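Local coordinates for 2-hydroxyhepta-2,4-diene-1,7-dioate isomerase (Mycobacterium abscessus, PDB 3RR6), which is of unknown function but, as a probably metal-binding member of the fumarylacetoacetate hydrolase family, may act as an isomerase or as an acetylpyruvate hydrolase, at residues Phe92-Thr97 with Thr170-Gly175; Ala112-His117 with His155-Gly160; His116-Leu121 with Arg164-Asp169; Gln196-Ser201 with Val237-Asp242. All coordinates share one frame; numbering follows the deposited sequence.

Contact 1: residues Phe92-Thr97 with Thr170-Gly175; sequences FIKPNT and TFCPLG
Lys94 of strand 91-94 reaches across to Phe171 and Cys172 where strand 172-179 begins, inside the beta-rich core of the fumarylacetoacetate hydrolase fold. Its CB leaves the backbone toward 170-175, with CG set beside the backbone N and anti to the carbonyl carbon (chi1 -67°). CG and CD carry the chain onward, and Lys94 CE is the first atom to touch, lying 3.3 Å from Phe171 O, 3.7 Å from Cys172 CB and 3.8 Å from Cys172 SG. Bends at the last two torsions then turn NZ onto the same carbonyl oxygen: Lys94 NZ donates to Phe171 O at 2.9 Å, coming from well above the carbonyl plane (51° out of it). The same nitrogen forms a salt bridge with Asp149 and bonds Lys166 O, so several oxygens fix the buried ammonium. Farther along, at the more exposed end of the contact, a water joins the two backbones, donating to Thr97 O at 2.7 Å and accepting from Thr170 N at 3.0 Å.

Contact 2: residues Ala112-His117 with His155-Gly160; sequences ATEVHH and HQRADG
Ala112 and Glu114, in the lead-in to strand 115-125, pack against His155 and Arg157 of the short helix 153-159, joining the start of a core strand to the outer part of the fold. At the buried end the His155 ring approaches Ala112 obliquely, with His155 NE2 3.7 Å from Ala112 CA and His155 CE1 3.9 Å from Ala112 CB. Both ring nitrogens have polar partners: NE2 bonds Ser111 O and ND1 bonds His168 NE2. Toward solvent, Glu114 runs out fully extended, its CG anti to the backbone N (chi1 -175°), and meets Arg157 at about a right angle. One oxygen takes the whole end-on grip of the guanidinium, Glu114 OE2 lying 3.1 Å from Arg157 NH1 and 3.3 Å from Arg157 NH2, close to the guanidinium plane. The carboxylate itself is turned 43° from that plane; NH2 meets OE2 nearly along its C-O bond and NH1 from above the carboxylate, both from the same face. The salt bridge thus runs through OE2 alone, which accepts both N-H groups, while Glu114 OE1 is left to a weak bond from His116 NE2.

Contact 3: residues His116-Leu121 with Arg164-Asp169; sequences HHEGEL and RAKGHD. With EDO (1,2-ethanediol), chain E.
Glu118 lies at a break within strand 115-125, facing Lys166 in a loosely bonded helical turn whose Gly167 N donates to Arg164 O at 3.1 Å. The two side chains cross at about a right angle. Glu118 extends beyond CG toward the turn, whereas Lys166 stays straight as far as CE and bends only at its last torsion (chi4 -72°), which swings NZ toward the carboxylate. They form a salt bridge, with Lys166 NZ 3.3 Å from Glu118 OE1; Glu118 OE2 is farther from the same nitrogen, at 3.8 Å. The stronger charge partner of Lys166 is Asp149, and Ser151 OG also bonds its NZ. On the far side of the turn Arg164 NH1 donates to O1 of a bound ethanediol at 2.9 Å, with His168 turning a ring edge to that oxygen. Glu118, Glu120 and Asp149 gathered before a buried lysine are consistent with the acidic pocket in which fumarylacetoacetate hydrolase family enzymes hold a divalent metal.

Contact 4: residues Gln196-Ser201 with Val237-Asp242; sequences QVRQRS and VGPIVD. With EDO (1,2-ethanediol), chain J; EDO (1,2-ethanediol), chain Q.
The Arg198 guanidinium meets segment 237-242 by its edge: Pro239 O lies close to its plane beyond NH1, and a water lies in the plane beyond NH2. In the conformer described here, one of two deposited, Arg198 NH1 donates to Pro239 O at 3.0 Å with a nearly straight N-H...O angle (166°); the donor sits 22° off the carbonyl plane. The water accepts from Arg198 NH2 at 2.9 Å and donates back to Pro239 O. A bend at the second torsion (chi2 -83°) turns the guanidinium toward Pro239, and NH1 also passes 3.7 Å from Gly238 C. Next to it, Gln199 lies alongside Val237, its NE2 3.6 Å from Val237 CG2. Arg198 and Gln199 both face Thr191 in a classic beta bulge, which is why neighbours on strand 196-202 can point to the same side. The Gln199 amide is secured mainly by others: OE1 by Thr191 OG1 and Gly119 N, NE2 by Thr233 OG1. The Arg200 guanidinium takes an ethanediol at its edge, NH1 reaching its O2 at 2.9 Å and NH2 its O1 at 3.0 Å. Across the segments, in this conformer, a probably charged donor on a neutral backbone carbonyl joins the bulged strand, outermost of its sheet within this chain, to 238-239, the direct bond and the water bridge converging on one oxygen.

Overall arrangement
From the N terminus, contact 1 opens first at strand 91-94 and closes at strand 172-179, spanning a long loop that holds contacts 2 and 3 within it. These two start from overlapping parts of strand 115-125 and end on successive helices, 153-159 and 163-167. Since contact 2 both opens and closes earlier, their spans interleave. Contact 4 follows in series, opening only after contact 1 has closed. It ties strand 196-202, outermost in the five-stranded sheet within this chain, to 238-239, which pairs with strand 115-125. Contacts 1 and 3, with centres about 7 Å apart, meet at Lys94 and Lys166, while His117 links contacts 2 and 3 to contact 4.

Contact 1: residues Phe92-Thr97 with Thr170-Gly175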
loop_
_atom_site.group_PDB
_atom_site.type_symbol
_atom_site.label_atom_id
_atom_site.label_comp_id
_atom_site.label_asym_id
_atom_site.label_seq_id
_atom_site.Cartn_x
_atom_site.Cartn_y
_atom_site.Cartn_z
ATOM N N PHE A 92 8.577 -9.309 -5.192
ATOM C CA PHE A 92 8.261 -9.106 -6.609
ATOM C C PHE A 92 7.942 -7.647 -6.817
ATOM O O PHE A 92 7.863 -6.881 -5.848
ATOM C CB PHE A 92 7.102 -9.994 -7.052
ATOM C CG PHE A 92 5.979 -10.026 -6.084
ATOM C CD1 PHE A 92 5.989 -10.944 -5.034
ATOM C CD2 PHE A 92 4.928 -9.134 -6.188
ATOM C CE1 PHE A 92 4.972 -10.976 -4.117
ATOM C CE2 PHE A 92 3.891 -9.166 -5.256
ATOM C CZ PHE A 92 3.925 -10.085 -4.223
ATOM N N ILE A 93 7.838 -7.247 -8.079
ATOM C CA ILE A 93 7.583 -5.857 -8.421
ATOM C C ILE A 93 6.261 -5.709 -9.146
ATOM O O ILE A 93 5.923 -6.515 -10.018
ATOM C CB ILE A 93 8.711 -5.265 -9.279
ATOM C CG1 ILE A 93 9.954 -5.063 -8.419
ATOM C CG2 ILE A 93 8.294 -3.933 -9.913
ATOM C CD1 ILE A 93 11.221 -4.843 -9.215
ATOM N N LYS A 94 5.522 -4.685 -8.755
ATOM C CA LYS A 94 4.351 -4.230 -9.487
ATOM C C LYS A 94 4.741 -2.928 -10.175
ATOM O O LYS A 94 5.384 -2.078 -9.570
ATOM C CB LYS A 94 3.170 -4.033 -8.545
ATOM C CG LYS A 94 2.663 -5.348 -7.932
ATOM C CD LYS A 94 1.709 -5.134 -6.747
ATOM C CE LYS A 94 0.312 -4.715 -7.135
ATOM N NZ LYS A 94 -0.586 -5.864 -7.550
ATOM N N PRO A 95 4.366 -2.763 -11.450
ATOM C CA PRO A 95 4.718 -1.519 -12.132
ATOM C C PRO A 95 3.927 -0.341 -11.577
ATOM O O PRO A 95 2.805 -0.533 -11.092
ATOM C CB PRO A 95 4.319 -1.799 -13.574
ATOM C CG PRO A 95 3.193 -2.754 -13.468
ATOM C CD PRO A 95 3.518 -3.630 -12.279
ATOM N N ASN A 96 4.470 0.874 -11.663
ATOM C CA ASN A 96 3.741 2.029 -11.126
ATOM C C ASN A 96 2.479 2.364 -11.918
ATOM O O ASN A 96 1.601 3.068 -11.433
ATOM C CB ASN A 96 4.649 3.253 -10.904
ATOM C CG ASN A 96 5.201 3.845 -12.185
ATOM O OD1 ASN A 96 4.799 3.485 -13.289
ATOM N ND2 ASN A 96 6.138 4.789 -12.040
ATOM N N THR A 97 2.362 1.782 -13.111
ATOM C CA THR A 97 1.168 1.899 -13.918
ATOM C C THR A 97 -0.010 1.102 -13.342
ATOM O O THR A 97 -1.149 1.273 -13.799
ATOM C CB THR A 97 1.459 1.425 -15.354
ATOM O OG1 THR A 97 2.138 0.165 -15.290
ATOM C CG2 THR A 97 2.349 2.446 -16.080
ATOM N N THR A 170 -4.538 -0.898 -12.701
ATOM C CA THR A 170 -5.491 -0.841 -11.571
ATOM C C THR A 170 -5.292 -1.883 -10.475
ATOM O O THR A 170 -6.016 -1.854 -9.480
ATOM C CB THR A 170 -7.001 -0.831 -11.998
ATOM O OG1 THR A 170 -7.465 -2.164 -12.281
ATOM C CG2 THR A 170 -7.243 0.084 -13.177
ATOM N N PHE A 171 -4.310 -2.770 -10.611
ATOM C CA PHE A 171 -4.105 -3.816 -9.595
ATOM C C PHE A 171 -3.286 -3.390 -8.363
ATOM O O PHE A 171 -2.942 -4.236 -7.546
ATOM C CB PHE A 171 -3.518 -5.088 -10.229
ATOM C CG PHE A 171 -4.545 -5.989 -10.884
ATOM C CD1 PHE A 171 -5.766 -5.511 -11.360
ATOM C CD2 PHE A 171 -4.270 -7.339 -11.020
ATOM C CE1 PHE A 171 -6.682 -6.370 -11.949
ATOM C CE2 PHE A 171 -5.183 -8.195 -11.607
ATOM C CZ PHE A 171 -6.383 -7.713 -12.074
ATOM N N CYS A 172 -3.012 -2.095 -8.209
ATOM C CA CYS A 172 -2.408 -1.584 -6.965
ATOM C C CYS A 172 -3.130 -0.365 -6.387
ATOM O O CYS A 172 -2.577 0.741 -6.361
ATOM C CB CYS A 172 -0.919 -1.278 -7.168
ATOM S SG CYS A 172 -0.019 -1.208 -5.582
ATOM N N PRO A 173 -4.355 -0.567 -5.867
ATOM C CA PRO A 173 -4.926 0.483 -5.029
ATOM C C PRO A 173 -3.961 0.906 -3.928
ATOM O O PRO A 173 -3.341 0.053 -3.278
ATOM C CB PRO A 173 -6.173 -0.181 -4.435
ATOM C CG PRO A 173 -6.557 -1.221 -5.454
ATOM C CD PRO A 173 -5.276 -1.707 -6.043
ATOM N N LEU A 174 -3.858 2.219 -3.739
ATOM C CA LEU A 174 -2.964 2.812 -2.759
ATOM C C LEU A 174 -3.626 4.051 -2.158
ATOM O O LEU A 174 -4.140 4.896 -2.891
ATOM C CB LEU A 174 -1.655 3.191 -3.450
ATOM C CG LEU A 174 -0.445 3.481 -2.569
ATOM C CD1 LEU A 174 0.071 2.209 -1.897
ATOM C CD2 LEU A 174 0.658 4.135 -3.411
ATOM N N GLY A 175 -3.597 4.172 -0.836
ATOM C CA GLY A 175 -4.207 5.318 -0.168
ATOM C C GLY A 175 -4.777 4.964 1.185
ATOM O O GLY A 175 -4.549 3.864 1.674
HETATM O O HOH W 1 -3.542 1.908 -12.800
#

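Contact 2: residues Ala112-His117 with His155-Gly160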
loop_
_atom_site.group_PDB
_atom_site.type_symbol
_atom_site.label_atom_id
_atom_site.label_comp_id
_atom_site.label_asym_id
_atom_site.label_seq_id
_atom_site.Cartn_x
_atom_site.Cartn_y
_atom_site.Cartn_z
ATOM N N ALA A 112 -8.467 -12.398 -17.437
ATOM C CA ALA A 112 -8.370 -12.930 -16.071
ATOM C C ALA A 112 -9.696 -13.506 -15.609
ATOM O O ALA A 112 -10.721 -12.823 -15.660
ATOM C CB ALA A 112 -7.924 -11.842 -15.101
ATOM N N THR A 113 -9.662 -14.749 -15.142
ATOM C CA THR A 113 -10.854 -15.448 -14.667
ATOM C C THR A 113 -10.994 -15.522 -13.143
ATOM O O THR A 113 -12.093 -15.782 -12.643
ATOM C CB THR A 113 -10.908 -16.896 -15.213
ATOM O OG1 THR A 113 -9.869 -17.685 -14.619
ATOM C CG2 THR A 113 -10.768 -16.907 -16.737
ATOM N N GLU A 114 -9.906 -15.316 -12.400
ATOM C CA GLU A 114 -9.928 -15.449 -10.944
ATOM C C GLU A 114 -9.035 -14.389 -10.310
ATOM O O GLU A 114 -7.811 -14.552 -10.283
ATOM C CB GLU A 114 -9.428 -16.836 -10.533
ATOM C CG GLU A 114 -9.534 -17.112 -9.050
ATOM C CD GLU A 114 -9.082 -18.510 -8.658
ATOM O OE1 GLU A 114 -9.080 -18.797 -7.437
ATOM O OE2 GLU A 114 -8.724 -19.320 -9.546
ATOM N N VAL A 115 -9.643 -13.318 -9.808
ATOM C CA VAL A 115 -8.888 -12.179 -9.279
ATOM C C VAL A 115 -9.146 -12.057 -7.780
ATOM O O VAL A 115 -10.296 -12.087 -7.347
ATOM C CB VAL A 115 -9.273 -10.873 -9.996
ATOM C CG1 VAL A 115 -8.509 -9.678 -9.394
ATOM C CG2 VAL A 115 -8.966 -10.982 -11.497
ATOM N N HIS A 116 -8.075 -11.944 -6.992
ATOM C CA HIS A 116 -8.175 -11.903 -5.531
ATOM C C HIS A 116 -7.695 -10.593 -4.935
ATOM O O HIS A 116 -6.804 -9.943 -5.490
ATOM C CB HIS A 116 -7.350 -13.036 -4.925
ATOM C CG HIS A 116 -7.948 -14.390 -5.117
ATOM N ND1 HIS A 116 -7.546 -15.486 -4.385
ATOM C CD2 HIS A 116 -8.925 -14.830 -5.947
ATOM C CE1 HIS A 116 -8.245 -16.543 -4.763
ATOM N NE2 HIS A 116 -9.090 -16.173 -5.707
ATOM N N HIS A 117 -8.287 -10.226 -3.800
ATOM C CA HIS A 117 -7.818 -9.117 -2.972
ATOM C C HIS A 117 -6.715 -9.567 -2.023
ATOM O O HIS A 117 -6.732 -10.695 -1.525
ATOM C CB HIS A 117 -8.971 -8.529 -2.125
ATOM C CG HIS A 117 -9.671 -9.532 -1.247
ATOM N ND1 HIS A 117 -9.131 -10.009 -0.069
ATOM C CD2 HIS A 117 -10.873 -10.141 -1.378
ATOM C CE1 HIS A 117 -9.968 -10.875 0.478
ATOM N NE2 HIS A 117 -11.035 -10.973 -0.294
ATOM N N HIS A 155 -3.454 -16.304 -13.776
ATOM C CA HIS A 155 -2.220 -15.925 -14.453
ATOM C C HIS A 155 -0.986 -16.411 -13.710
ATOM O O HIS A 155 -0.001 -16.774 -14.345
ATOM C CB HIS A 155 -2.168 -14.415 -14.678
ATOM C CG HIS A 155 -3.233 -13.929 -15.601
ATOM N ND1 HIS A 155 -3.444 -12.591 -15.865
ATOM C CD2 HIS A 155 -4.161 -14.609 -16.318
ATOM C CE1 HIS A 155 -4.463 -12.470 -16.698
ATOM N NE2 HIS A 155 -4.910 -13.682 -16.998
ATOM N N GLN A 156 -1.045 -16.440 -12.382
ATOM C CA GLN A 156 0.044 -17.003 -11.575
ATOM C C GLN A 156 0.241 -18.482 -11.932
ATOM O O GLN A 156 1.368 -18.949 -12.096
ATOM C CB GLN A 156 -0.241 -16.858 -10.074
ATOM C CG GLN A 156 -0.301 -15.416 -9.574
ATOM C CD GLN A 156 -0.498 -15.278 -8.067
ATOM O OE1 GLN A 156 -1.598 -15.007 -7.607
ATOM N NE2 GLN A 156 0.576 -15.453 -7.299
ATOM N N ARG A 157 -0.861 -19.219 -12.058
ATOM C CA ARG A 157 -0.790 -20.638 -12.413
ATOM C C ARG A 157 -0.219 -20.852 -13.815
ATOM O O ARG A 157 0.586 -21.762 -14.023
ATOM C CB ARG A 157 -2.160 -21.305 -12.286
ATOM C CG ARG A 157 -2.650 -21.440 -10.854
ATOM C CD ARG A 157 -3.821 -22.410 -10.775
ATOM N NE ARG A 157 -4.975 -21.945 -11.546
ATOM C CZ ARG A 157 -5.942 -21.149 -11.083
ATOM N NH1 ARG A 157 -5.926 -20.701 -9.835
ATOM N NH2 ARG A 157 -6.941 -20.795 -11.883
ATOM N N ALA A 158 -0.621 -20.011 -14.769
ATOM C CA ALA A 158 -0.185 -20.144 -16.154
ATOM C C ALA A 158 1.293 -19.797 -16.345
ATOM O O ALA A 158 1.996 -20.465 -17.112
ATOM C CB ALA A 158 -1.044 -19.274 -17.061
ATOM N N ASP A 159 1.754 -18.766 -15.636
ATOM C CA ASP A 159 3.064 -18.144 -15.887
ATOM C C ASP A 159 4.183 -18.621 -14.952
ATOM O O ASP A 159 5.368 -18.547 -15.312
ATOM C CB ASP A 159 2.961 -16.630 -15.697
ATOM C CG ASP A 159 2.035 -15.954 -16.676
ATOM O OD1 ASP A 159 1.498 -16.585 -17.613
ATOM O OD2 ASP A 159 1.842 -14.734 -16.492
ATOM N N GLY A 160 3.819 -19.038 -13.739
ATOM C CA GLY A 160 4.788 -19.320 -12.669
ATOM C C GLY A 160 5.229 -18.039 -11.988
ATOM O O GLY A 160 5.044 -17.853 -10.773
#

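Contact 3: residues His116-Leu121 with Arg164-Asp169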
loop_
_atom_site.group_PDB
_atom_site.type_symbol
_atom_site.label_atom_id
_atom_site.label_comp_id
_atom_site.label_asym_id
_atom_site.label_seq_id
_atom_site.Cartn_x
_atom_site.Cartn_y
_atom_site.Cartn_z
ATOM N N HIS A 116 -8.075 -11.944 -6.992
ATOM C CA HIS A 116 -8.175 -11.903 -5.531
ATOM C C HIS A 116 -7.695 -10.593 -4.935
ATOM O O HIS A 116 -6.804 -9.943 -5.490
ATOM C CB HIS A 116 -7.350 -13.036 -4.925
ATOM C CG HIS A 116 -7.948 -14.390 -5.117
ATOM N ND1 HIS A 116 -7.546 -15.486 -4.385
ATOM C CD2 HIS A 116 -8.925 -14.830 -5.947
ATOM C CE1 HIS A 116 -8.245 -16.543 -4.763
ATOM N NE2 HIS A 116 -9.090 -16.173 -5.707
ATOM N N HIS A 117 -8.287 -10.226 -3.800
ATOM C CA HIS A 117 -7.818 -9.117 -2.972
ATOM C C HIS A 117 -6.715 -9.567 -2.023
ATOM O O HIS A 117 -6.732 -10.695 -1.525
ATOM C CB HIS A 117 -8.971 -8.529 -2.125
ATOM C CG HIS A 117 -9.671 -9.532 -1.247
ATOM N ND1 HIS A 117 -9.131 -10.009 -0.069
ATOM C CD2 HIS A 117 -10.873 -10.141 -1.378
ATOM C CE1 HIS A 117 -9.968 -10.875 0.478
ATOM N NE2 HIS A 117 -11.035 -10.973 -0.294
ATOM N N GLU A 118 -5.807 -8.646 -1.715
ATOM C CA GLU A 118 -4.732 -8.876 -0.741
ATOM C C GLU A 118 -4.446 -7.563 -0.015
ATOM O O GLU A 118 -3.678 -6.725 -0.492
ATOM C CB GLU A 118 -3.466 -9.418 -1.432
ATOM C CG GLU A 118 -3.702 -10.766 -2.133
ATOM C CD GLU A 118 -2.474 -11.422 -2.720
ATOM O OE1 GLU A 118 -1.358 -10.922 -2.535
ATOM O OE2 GLU A 118 -2.655 -12.465 -3.403
ATOM N N GLY A 119 -5.090 -7.362 1.132
ATOM C CA GLY A 119 -4.911 -6.113 1.873
ATOM C C GLY A 119 -3.555 -6.075 2.542
ATOM O O GLY A 119 -3.141 -7.065 3.133
ATOM N N GLU A 120 -2.858 -4.936 2.450
ATOM C CA GLU A 120 -1.478 -4.827 2.957
ATOM C C GLU A 120 -1.156 -3.457 3.540
ATOM O O GLU A 120 -1.656 -2.436 3.085
ATOM C CB GLU A 120 -0.461 -5.132 1.845
ATOM C CG GLU A 120 -0.861 -6.321 0.978
ATOM C CD GLU A 120 0.260 -7.109 0.369
ATOM O OE1 GLU A 120 1.439 -6.731 0.498
ATOM O OE2 GLU A 120 -0.051 -8.176 -0.203
ATOM N N LEU A 121 -0.297 -3.455 4.552
ATOM C CA LEU A 121 0.385 -2.237 4.993
ATOM C C LEU A 121 1.455 -1.874 3.970
ATOM O O LEU A 121 2.252 -2.731 3.569
ATOM C CB LEU A 121 1.038 -2.453 6.361
ATOM C CG LEU A 121 1.874 -1.285 6.888
ATOM C CD1 LEU A 121 0.972 -0.133 7.310
ATOM C CD2 LEU A 121 2.763 -1.730 8.061
ATOM N N ARG A 164 2.830 -10.778 -14.376
ATOM C CA ARG A 164 1.604 -10.453 -15.118
ATOM C C ARG A 164 0.398 -10.431 -14.189
ATOM O O ARG A 164 -0.398 -9.485 -14.207
ATOM C CB ARG A 164 1.343 -11.419 -16.279
ATOM C CG ARG A 164 -0.055 -11.271 -16.881
ATOM C CD ARG A 164 -0.227 -12.020 -18.178
ATOM N NE ARG A 164 -0.281 -13.463 -18.002
ATOM C CZ ARG A 164 -1.247 -14.268 -18.448
ATOM N NH1 ARG A 164 -2.317 -13.795 -19.076
ATOM N NH2 ARG A 164 -1.141 -15.582 -18.252
ATOM N N ALA A 165 0.262 -11.480 -13.376
ATOM C CA ALA A 165 -0.865 -11.607 -12.456
ATOM C C ALA A 165 -1.091 -10.386 -11.588
ATOM O O ALA A 165 -2.234 -10.023 -11.283
ATOM C CB ALA A 165 -0.661 -12.825 -11.566
ATOM N N LYS A 166 0.008 -9.769 -11.162
ATOM C CA LYS A 166 -0.040 -8.649 -10.228
ATOM C C LYS A 166 0.167 -7.299 -10.891
ATOM O O LYS A 166 0.121 -6.264 -10.215
ATOM C CB LYS A 166 1.006 -8.872 -9.142
ATOM C CG LYS A 166 0.658 -10.051 -8.233
ATOM C CD LYS A 166 1.766 -10.314 -7.281
ATOM C CE LYS A 166 1.442 -11.455 -6.339
ATOM N NZ LYS A 166 0.408 -11.121 -5.307
ATOM N N GLY A 167 0.356 -7.300 -12.212
ATOM C CA GLY A 167 0.829 -6.117 -12.925
ATOM C C GLY A 167 -0.152 -5.421 -13.847
ATOM O O GLY A 167 0.211 -4.447 -14.522
ATOM N N HIS A 168 -1.383 -5.914 -13.903
ATOM C CA HIS A 168 -2.425 -5.287 -14.706
ATOM C C HIS A 168 -2.703 -3.865 -14.216
ATOM O O HIS A 168 -2.615 -3.576 -13.023
ATOM C CB HIS A 168 -3.714 -6.113 -14.653
ATOM C CG HIS A 168 -3.575 -7.484 -15.233
ATOM N ND1 HIS A 168 -3.658 -7.736 -16.583
ATOM C CD2 HIS A 168 -3.367 -8.683 -14.636
ATOM C CE1 HIS A 168 -3.494 -9.029 -16.796
ATOM N NE2 HIS A 168 -3.316 -9.628 -15.631
ATOM N N ASP A 169 -3.006 -2.957 -15.137
ATOM C CA ASP A 169 -3.434 -1.623 -14.742
ATOM C C ASP A 169 -4.574 -1.765 -13.711
ATOM O O ASP A 169 -5.436 -2.644 -13.839
ATOM C CB ASP A 169 -3.923 -0.813 -15.946
ATOM C CG ASP A 169 -2.805 -0.301 -16.860
ATOM O OD1 ASP A 169 -1.608 -0.598 -16.673
ATOM O OD2 ASP A 169 -3.165 0.444 -17.806
HETATM C C1 EDO E . -2.791 -10.352 -20.893
HETATM O O1 EDO E . -3.212 -11.076 -19.738
HETATM C C2 EDO E . -2.610 -11.315 -22.047
HETATM O O2 EDO E . -3.891 -11.837 -22.448
#

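Contact 4: residues Gln196-Ser201 with Val237-Asp242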
loop_
_atom_site.group_PDB
_atom_site.type_symbol
_atom_site.label_atom_id
_atom_site.label_comp_id
_atom_site.label_asym_id
_atom_site.label_seq_id
_atom_site.Cartn_x
_atom_site.Cartn_y
_atom_site.Cartn_z
ATOM N N GLN A 196 -18.493 -7.545 4.309
ATOM C CA GLN A 196 -18.230 -8.831 4.951
ATOM C C GLN A 196 -16.715 -8.927 5.186
ATOM O O GLN A 196 -15.938 -8.697 4.258
ATOM C CB GLN A 196 -18.705 -9.965 4.039
ATOM C CG GLN A 196 -20.213 -9.934 3.730
ATOM C CD GLN A 196 -20.606 -10.850 2.582
ATOM O OE1 GLN A 196 -19.797 -11.644 2.096
ATOM N NE2 GLN A 196 -21.853 -10.735 2.133
ATOM N N VAL A 197 -16.301 -9.251 6.410
ATOM C CA VAL A 197 -14.868 -9.292 6.742
ATOM C C VAL A 197 -14.229 -10.581 6.216
ATOM O O VAL A 197 -14.600 -11.694 6.637
ATOM C CB VAL A 197 -14.615 -9.141 8.258
ATOM C CG1 VAL A 197 -13.111 -9.237 8.563
ATOM C CG2 VAL A 197 -15.190 -7.809 8.783
ATOM N N ARG A 198 -13.273 -10.404 5.304
ATOM C CA ARG A 198 -12.556 -11.505 4.653
ATOM C C ARG A 198 -11.202 -11.750 5.300
ATOM O O ARG A 198 -10.776 -12.894 5.433
ATOM C CB ARG A 198 -12.323 -11.184 3.173
ATOM C CG ARG A 198 -13.572 -11.147 2.322
ATOM C CD ARG A 198 -13.987 -12.534 1.869
ATOM N NE ARG A 198 -15.060 -12.451 0.893
ATOM C CZ ARG A 198 -14.866 -12.370 -0.423
ATOM N NH1 ARG A 198 -13.630 -12.388 -0.937
ATOM N NH2 ARG A 198 -15.916 -12.281 -1.218
ATOM N N GLN A 199 -10.500 -10.666 5.644
ATOM C CA GLN A 199 -9.192 -10.759 6.295
ATOM C C GLN A 199 -9.209 -9.902 7.543
ATOM O O GLN A 199 -9.778 -8.817 7.531
ATOM C CB GLN A 199 -8.077 -10.221 5.384
ATOM C CG GLN A 199 -7.994 -10.881 4.011
ATOM C CD GLN A 199 -6.834 -10.353 3.186
ATOM O OE1 GLN A 199 -6.960 -9.347 2.461
ATOM N NE2 GLN A 199 -5.697 -11.035 3.275
ATOM N N ARG A 200 -8.565 -10.373 8.602
ATOM C CA ARG A 200 -8.306 -9.545 9.790
ATOM C C ARG A 200 -7.100 -10.100 10.537
ATOM O O ARG A 200 -7.081 -11.272 10.927
ATOM C CB ARG A 200 -9.513 -9.475 10.736
ATOM C CG ARG A 200 -9.355 -8.389 11.811
ATOM C CD ARG A 200 -10.341 -8.518 12.964
ATOM N NE ARG A 200 -11.727 -8.347 12.554
ATOM C CZ ARG A 200 -12.460 -7.242 12.695
ATOM N NH1 ARG A 200 -11.959 -6.122 13.211
ATOM N NH2 ARG A 200 -13.716 -7.251 12.298
ATOM N N SER A 201 -6.092 -9.262 10.727
ATOM C CA SER A 201 -4.914 -9.655 11.476
ATOM C C SER A 201 -4.298 -8.415 12.109
ATOM O O SER A 201 -4.937 -7.366 12.161
ATOM C CB SER A 201 -3.917 -10.360 10.563
ATOM O OG SER A 201 -2.887 -10.974 11.333
ATOM N N VAL A 237 -7.456 -14.356 1.987
ATOM C CA VAL A 237 -7.378 -13.905 0.592
ATOM C C VAL A 237 -8.443 -14.658 -0.203
ATOM O O VAL A 237 -8.589 -15.873 -0.064
ATOM C CB VAL A 237 -5.980 -14.180 -0.008
ATOM C CG1 VAL A 237 -5.949 -13.897 -1.496
ATOM C CG2 VAL A 237 -4.914 -13.349 0.698
ATOM N N GLY A 238 -9.213 -13.924 -0.997
ATOM C CA GLY A 238 -10.292 -14.514 -1.772
ATOM C C GLY A 238 -10.707 -13.630 -2.923
ATOM O O GLY A 238 -10.123 -12.568 -3.134
ATOM N N PRO A 239 -11.734 -14.062 -3.668
ATOM C CA PRO A 239 -12.079 -13.412 -4.926
ATOM C C PRO A 239 -12.811 -12.081 -4.808
ATOM O O PRO A 239 -13.535 -11.837 -3.835
ATOM C CB PRO A 239 -12.981 -14.447 -5.608
ATOM C CG PRO A 239 -13.588 -15.179 -4.503
ATOM C CD PRO A 239 -12.516 -15.290 -3.458
ATOM N N ILE A 240 -12.605 -11.233 -5.812
ATOM C CA ILE A 240 -13.411 -10.046 -6.057
ATOM C C ILE A 240 -13.995 -10.207 -7.458
ATOM O O ILE A 240 -13.330 -10.746 -8.360
ATOM C CB ILE A 240 -12.609 -8.729 -5.928
ATOM C CG1 ILE A 240 -11.343 -8.748 -6.791
ATOM C CG2 ILE A 240 -12.248 -8.491 -4.480
ATOM C CD1 ILE A 240 -10.609 -7.399 -6.853
ATOM N N VAL A 241 -15.252 -9.790 -7.614
ATOM C CA VAL A 241 -15.972 -9.928 -8.879
ATOM C C VAL A 241 -16.681 -8.632 -9.230
ATOM O O VAL A 241 -16.812 -7.727 -8.400
ATOM C CB VAL A 241 -16.994 -11.104 -8.844
ATOM C CG1 VAL A 241 -16.278 -12.422 -8.589
ATOM C CG2 VAL A 241 -18.097 -10.852 -7.805
ATOM N N ASP A 242 -17.125 -8.548 -10.480
ATOM C CA ASP A 242 -17.854 -7.395 -10.968
ATOM C C ASP A 242 -18.986 -7.021 -10.018
ATOM O O ASP A 242 -19.804 -7.876 -9.627
ATOM C CB ASP A 242 -18.429 -7.709 -12.353
ATOM C CG ASP A 242 -19.157 -6.529 -12.968
ATOM O OD1 ASP A 242 -18.570 -5.444 -13.085
ATOM O OD2 ASP A 242 -20.345 -6.693 -13.350
HETATM C C1 EDO J . -15.621 -4.609 13.031
HETATM O O1 EDO J . -15.731 -5.058 11.676
HETATM C C2 EDO J . -14.674 -3.418 13.088
HETATM O O2 EDO J . -13.537 -3.754 13.890
HETATM C C1 EDO Q . -8.857 -13.241 11.610
HETATM O O1 EDO Q . -7.550 -13.489 12.183
HETATM C C2 EDO Q . -9.541 -14.411 10.903
HETATM O O2 EDO Q . -9.915 -14.065 9.557
HETATM O O HOH W 2 -16.317 -11.606 -4.006
#